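Side-chain contacts in putative isochorismatase (Bordetella bronchiseptica, PDB 3UAO), which catalyses the hydrolysis of maleamate to maleate and ammonia, a step in the bacterial degradation of nicotinate (vitamin B3): residues I93-D98 and N103-K108; G46-D51 and P142-G147. All blocks are in the same frame, centred on the assembly; numbering follows the deposited sequence.

Both contacts are buried and belong to the same isochorismatase-family domain, their centres about 17 Å apart. Contact 2 lies near the middle of the chain, where the central strand 45-50 meets the loop following the outermost strand within this chain, 135-139; it is wholly apolar across its two segments. Contact 1 lies farther out, its centre about 19 Å from the chain centre, and joins the loop after strand 87-93 to the start of helix 105-108 through a hydrogen bond as well as packing. The two adjoin: Ile93 CG1 is 3.6 Å from Asp51 OD2, and Phe105 CE2 is 4.1 Å from Pro142 N. Each also reaches the second subunit.

Contact 1 of 2, residues I93-D98 and N103-K108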
loop_
_atom_site.group_PDB
_atom_site.type_symbol
_atom_site.label_atom_id
_atom_site.label_comp_id
_atom_site.label_asym_id
_atom_site.label_seq_id
_atom_site.Cartn_x
_atom_site.Cartn_y
_atom_site.Cartn_z
ATOM N N ILE A 93 8.841 -9.667 13.599
ATOM C CA ILE A 93 7.629 -10.388 13.229
ATOM C C ILE A 93 6.836 -10.556 14.498
ATOM O O ILE A 93 7.381 -10.973 15.543
ATOM C CB ILE A 93 7.920 -11.721 12.534
ATOM C CG1 ILE A 93 8.561 -11.460 11.166
ATOM C CG2 ILE A 93 6.630 -12.533 12.254
ATOM C CD1 ILE A 93 9.051 -12.726 10.420
ATOM N N VAL A 94 5.573 -10.117 14.452
ATOM C CA VAL A 94 4.632 -10.267 15.569
ATOM C C VAL A 94 3.231 -10.637 15.084
ATOM O O VAL A 94 2.604 -9.895 14.320
ATOM C CB VAL A 94 4.512 -8.986 16.378
ATOM C CG1 VAL A 94 3.334 -9.103 17.401
ATOM C CG2 VAL A 94 5.822 -8.629 17.073
ATOM N N TYR A 95 2.728 -11.773 15.542
ATOM C CA TYR A 95 1.305 -12.119 15.389
ATOM C C TYR A 95 0.559 -11.900 16.700
ATOM O O TYR A 95 1.184 -11.813 17.763
ATOM C CB TYR A 95 1.155 -13.574 14.988
ATOM C CG TYR A 95 1.599 -13.889 13.564
ATOM C CD1 TYR A 95 0.670 -13.999 12.530
ATOM C CD2 TYR A 95 2.915 -14.121 13.269
ATOM C CE1 TYR A 95 1.056 -14.297 11.238
ATOM C CE2 TYR A 95 3.323 -14.415 11.953
ATOM C CZ TYR A 95 2.383 -14.498 10.955
ATOM O OH TYR A 95 2.748 -14.787 9.668
ATOM N N ALA A 96 -0.778 -11.858 16.601
ATOM C CA ALA A 96 -1.667 -11.798 17.755
ATOM C C ALA A 96 -1.626 -13.105 18.556
ATOM O O ALA A 96 -1.578 -14.179 17.983
ATOM C CB ALA A 96 -3.131 -11.474 17.328
ATOM N N ASP A 97 -1.676 -12.950 19.882
ATOM C CA ASP A 97 -1.657 -14.048 20.872
ATOM C C ASP A 97 -2.627 -15.187 20.536
ATOM O O ASP A 97 -2.266 -16.362 20.669
ATOM C CB ASP A 97 -1.954 -13.513 22.289
ATOM C CG ASP A 97 -0.764 -12.772 22.913
ATOM O OD1 ASP A 97 0.313 -12.661 22.273
ATOM O OD2 ASP A 97 -0.906 -12.300 24.075
ATOM N N ASP A 98 -3.820 -14.840 20.064
ATOM C CA ASP A 98 -4.816 -15.847 19.669
ATOM C C ASP A 98 -4.758 -16.287 18.176
ATOM O O ASP A 98 -5.722 -16.861 17.663
ATOM C CB ASP A 98 -6.249 -15.366 20.056
ATOM C CG ASP A 98 -6.713 -14.126 19.274
ATOM O OD1 ASP A 98 -5.912 -13.566 18.490
ATOM O OD2 ASP A 98 -7.885 -13.711 19.462
ATOM N N ASN A 103 -1.960 -16.096 8.867
ATOM C CA ASN A 103 -2.071 -15.692 7.465
ATOM C C ASN A 103 -1.501 -16.736 6.502
ATOM O O ASN A 103 -1.429 -17.902 6.856
ATOM C CB ASN A 103 -1.515 -14.268 7.280
ATOM C CG ASN A 103 -0.035 -14.180 7.539
ATOM O OD1 ASN A 103 0.632 -15.211 7.755
ATOM N ND2 ASN A 103 0.502 -12.940 7.524
ATOM N N ILE A 104 -1.162 -16.349 5.270
ATOM C CA ILE A 104 -0.671 -17.316 4.295
ATOM C C ILE A 104 0.775 -17.658 4.653
ATOM O O ILE A 104 1.129 -18.829 4.779
ATOM C CB ILE A 104 -0.815 -16.772 2.887
ATOM C CG1 ILE A 104 -2.247 -16.299 2.665
ATOM C CG2 ILE A 104 -0.486 -17.819 1.832
ATOM C CD1 ILE A 104 -3.280 -17.372 2.990
ATOM N N PHE A 105 1.601 -16.642 4.889
ATOM C CA PHE A 105 2.972 -16.841 5.357
ATOM C C PHE A 105 3.101 -17.858 6.487
ATOM O O PHE A 105 4.062 -18.669 6.485
ATOM C CB PHE A 105 3.493 -15.505 5.867
ATOM C CG PHE A 105 4.970 -15.466 6.171
ATOM C CD1 PHE A 105 5.890 -16.216 5.451
ATOM C CD2 PHE A 105 5.435 -14.608 7.135
ATOM C CE1 PHE A 105 7.267 -16.131 5.721
ATOM C CE2 PHE A 105 6.804 -14.536 7.424
ATOM C CZ PHE A 105 7.715 -15.305 6.719
ATOM N N SER A 106 2.209 -17.777 7.490
ATOM C CA SER A 106 2.276 -18.684 8.658
ATOM C C SER A 106 1.632 -20.073 8.430
ATOM O O SER A 106 1.636 -20.896 9.325
ATOM C CB SER A 106 1.678 -18.046 9.924
ATOM O OG SER A 106 0.279 -17.854 9.855
ATOM N N ILE A 107 1.086 -20.320 7.234
ATOM C CA ILE A 107 0.739 -21.661 6.782
ATOM C C ILE A 107 1.977 -22.285 6.177
ATOM O O ILE A 107 2.342 -23.426 6.512
ATOM C CB ILE A 107 -0.400 -21.653 5.732
ATOM C CG1 ILE A 107 -1.740 -21.254 6.374
ATOM C CG2 ILE A 107 -0.517 -23.020 5.080
ATOM C CD1 ILE A 107 -2.819 -20.860 5.408
ATOM N N LYS A 108 2.633 -21.551 5.283
ATOM C CA LYS A 108 3.893 -22.018 4.674
ATOM C C LYS A 108 4.969 -22.272 5.708
ATOM O O LYS A 108 5.669 -23.266 5.627
ATOM C CB LYS A 108 4.459 -20.994 3.685
ATOM C CG LYS A 108 3.921 -21.034 2.281
ATOM C CD LYS A 108 3.971 -22.412 1.633
ATOM C CE LYS A 108 5.396 -22.878 1.314
ATOM N NZ LYS A 108 5.328 -24.131 0.489
#
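A capping box at the start of helix 105-108 receives the phenol of Tyr95, from the loop that follows strand 87-93. In the box, Asn103 OD1 accepts from Ser106 N (3.0 Å), which comes almost head-on to the carbonyl oxygen, and Ser106 OG accepts in return from Asn103 N (3.0 Å). CG of Asn103 (chi1 66°) and OG of Ser106 each stand between the backbone N and carbonyl carbon of their own residue, which brings the amide oxygen of Asn103 to Ser106 N and the hydroxyl of Ser106 to Asn103 N. Tyr95 OH donates to the same Asn103 OD1 at 2.9 Å, coming from the flank of the carbonyl with a C=O...O angle of 113° and tilted out of its plane. The amide meets the phenol ring at its edge, the two planes 83° apart. The hydroxyl also packs against the helix: Ser106 CB lies 3.4 Å from Tyr95 OH, and Phe105 CD2 3.7 Å from it. Farther along, Ile93 CD1 touches the edge of the Phe105 ring at CE2 (4.2 Å). A bound acetate, probably from the crystallisation liquor, lies close to the Phe105 side chain, and Met181 of the second subunit packs on this residue. Asn103 ND2 donates to Ser140 O, so both ends of the amide are used and its rotation is fixed. With two donors on one buried oxygen, the cap and the tyrosine are coupled: the amide that caps the helix also satisfies the phenol hydroxyl.

Contact 2 of 2, residues G46-D51 and P142-G147; sequences GLLIVD and PSAFYG
Residues 46-50 run as an extended strand of the parallel sheet, whereas 142-147 form an irregular loop holding an ST turn, in which Ser143 OG accepts from Phe145 N (3.0 Å, N-H...O 158°); a separate backbone bond runs from Tyr146 N to Ser143 O (3.3 Å). Leu48 makes the contact with one branch. Its CG is anti to the backbone N (chi1 -177°), and CD2 reaches Ala144 CB at 4.1 Å and Phe145 CE2 at 4.3 Å. The methyl approaches the phenylalanine ring obliquely, while the ring's in-plane edge is turned to Ser143 OG. Ala144 and Phe145, neighbours in the turn, both meet this one methyl, while Ser143 OG also hydrogen-bonds Asp179. Where the strand ends, Asp51 forms a salt bridge with Lys139 and a hydrogen bond with Ser91; Asp51 and Lys139 probably make up, with Cys172 (seen here as S-hydroxycysteine), the catalytic triad of the isochorismatase-family cysteine hydrolases, which would place the contact beside the active site. The loop is packed between strand 45-50, whose Leu48 also rests on Ala89 of strand 87-93, helix 150-156, whose Leu150 touches Leu48, Ala144 and Phe145 alike, and helix 174-182, where Phe145 lies on Asp179 and Ala180.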
loop_
_atom_site.group_PDB
_atom_site.type_symbol
_atom_site.label_atom_id
_atom_site.label_comp_id
_atom_site.label_asym_id
_atom_site.label_seq_id
_atom_site.Cartn_x
_atom_site.Cartn_y
_atom_site.Cartn_z
ATOM N N GLY A 46 19.653 6.290 6.296
ATOM C CA GLY A 46 18.897 5.608 7.319
ATOM C C GLY A 46 19.344 4.165 7.385
ATOM O O GLY A 46 20.119 3.678 6.529
ATOM N N LEU A 47 18.869 3.478 8.409
ATOM C CA LEU A 47 19.283 2.116 8.693
ATOM C C LEU A 47 18.050 1.324 9.074
ATOM O O LEU A 47 17.295 1.708 9.956
ATOM C CB LEU A 47 20.327 2.066 9.840
ATOM C CG LEU A 47 20.708 0.707 10.463
ATOM C CD1 LEU A 47 21.452 -0.158 9.493
ATOM C CD2 LEU A 47 21.525 0.903 11.705
ATOM N N LEU A 48 17.873 0.207 8.396
ATOM C CA LEU A 48 16.871 -0.769 8.723
ATOM C C LEU A 48 17.547 -2.040 9.164
ATOM O O LEU A 48 18.348 -2.581 8.397
ATOM C CB LEU A 48 16.108 -1.104 7.445
ATOM C CG LEU A 48 14.981 -2.080 7.681
ATOM C CD1 LEU A 48 14.062 -1.507 8.728
ATOM C CD2 LEU A 48 14.305 -2.304 6.371
ATOM N N ILE A 49 17.224 -2.524 10.354
ATOM C CA ILE A 49 17.685 -3.815 10.810
ATOM C C ILE A 49 16.485 -4.758 10.815
ATOM O O ILE A 49 15.570 -4.612 11.634
ATOM C CB ILE A 49 18.281 -3.730 12.216
ATOM C CG1 ILE A 49 19.365 -2.644 12.299
ATOM C CG2 ILE A 49 18.871 -5.054 12.634
ATOM C CD1 ILE A 49 19.895 -2.436 13.697
ATOM N N VAL A 50 16.454 -5.734 9.921
ATOM C CA VAL A 50 15.235 -6.546 9.819
ATOM C C VAL A 50 15.292 -7.869 10.587
ATOM O O VAL A 50 16.126 -8.699 10.332
ATOM C CB VAL A 50 14.650 -6.653 8.327
ATOM C CG1 VAL A 50 15.399 -5.768 7.365
ATOM C CG2 VAL A 50 14.536 -8.030 7.849
ATOM N N ASP A 51 14.422 -7.992 11.579
ATOM C CA ASP A 51 14.169 -9.240 12.296
ATOM C C ASP A 51 15.343 -9.903 12.994
ATOM O O ASP A 51 15.370 -11.123 13.154
ATOM C CB ASP A 51 13.509 -10.264 11.361
ATOM C CG ASP A 51 12.196 -9.806 10.853
ATOM O OD1 ASP A 51 11.643 -8.834 11.407
ATOM O OD2 ASP A 51 11.728 -10.412 9.873
ATOM N N PRO A 142 6.911 -11.022 5.307
ATOM C CA PRO A 142 8.367 -10.917 5.173
ATOM C C PRO A 142 8.960 -9.503 5.141
ATOM O O PRO A 142 9.998 -9.240 5.783
ATOM C CB PRO A 142 8.655 -11.617 3.841
ATOM C CG PRO A 142 7.477 -12.463 3.589
ATOM C CD PRO A 142 6.309 -11.794 4.197
ATOM N N SER A 143 8.338 -8.594 4.405
ATOM C CA SER A 143 8.908 -7.238 4.209
ATOM C C SER A 143 8.565 -6.254 5.302
ATOM O O SER A 143 7.444 -6.164 5.712
ATOM C CB SER A 143 8.420 -6.653 2.884
ATOM O OG SER A 143 8.635 -5.250 2.822
ATOM N N ALA A 144 9.532 -5.461 5.733
ATOM C CA ALA A 144 9.296 -4.459 6.802
ATOM C C ALA A 144 8.407 -3.316 6.311
ATOM O O ALA A 144 8.019 -2.426 7.109
ATOM C CB ALA A 144 10.646 -3.902 7.339
ATOM N N PHE A 145 8.077 -3.337 5.022
ATOM C CA PHE A 145 7.282 -2.302 4.385
ATOM C C PHE A 145 5.837 -2.739 4.175
ATOM O O PHE A 145 4.916 -1.873 4.151
ATOM C CB PHE A 145 7.880 -1.921 2.999
ATOM C CG PHE A 145 9.163 -1.144 3.085
ATOM C CD1 PHE A 145 9.157 0.227 3.059
ATOM C CD2 PHE A 145 10.370 -1.781 3.214
ATOM C CE1 PHE A 145 10.347 0.948 3.179
ATOM C CE2 PHE A 145 11.527 -1.069 3.309
ATOM C CZ PHE A 145 11.506 0.299 3.302
ATOM N N TYR A 146 5.608 -4.049 3.977
ATOM C CA TYR A 146 4.259 -4.524 3.629
ATOM C C TYR A 146 3.275 -4.369 4.797
ATOM O O TYR A 146 3.366 -5.095 5.817
ATOM C CB TYR A 146 4.261 -6.006 3.160
ATOM C CG TYR A 146 3.001 -6.271 2.370
ATOM C CD1 TYR A 146 3.001 -6.145 0.989
ATOM C CD2 TYR A 146 1.787 -6.495 2.998
ATOM C CE1 TYR A 146 1.819 -6.289 0.239
ATOM C CE2 TYR A 146 0.576 -6.645 2.258
ATOM C CZ TYR A 146 0.591 -6.522 0.893
ATOM O OH TYR A 146 -0.578 -6.675 0.125
ATOM N N GLY A 147 2.299 -3.478 4.655
ATOM C CA GLY A 147 1.245 -3.386 5.674
ATOM C C GLY A 147 1.753 -2.842 6.977
ATOM O O GLY A 147 1.319 -3.238 8.050
#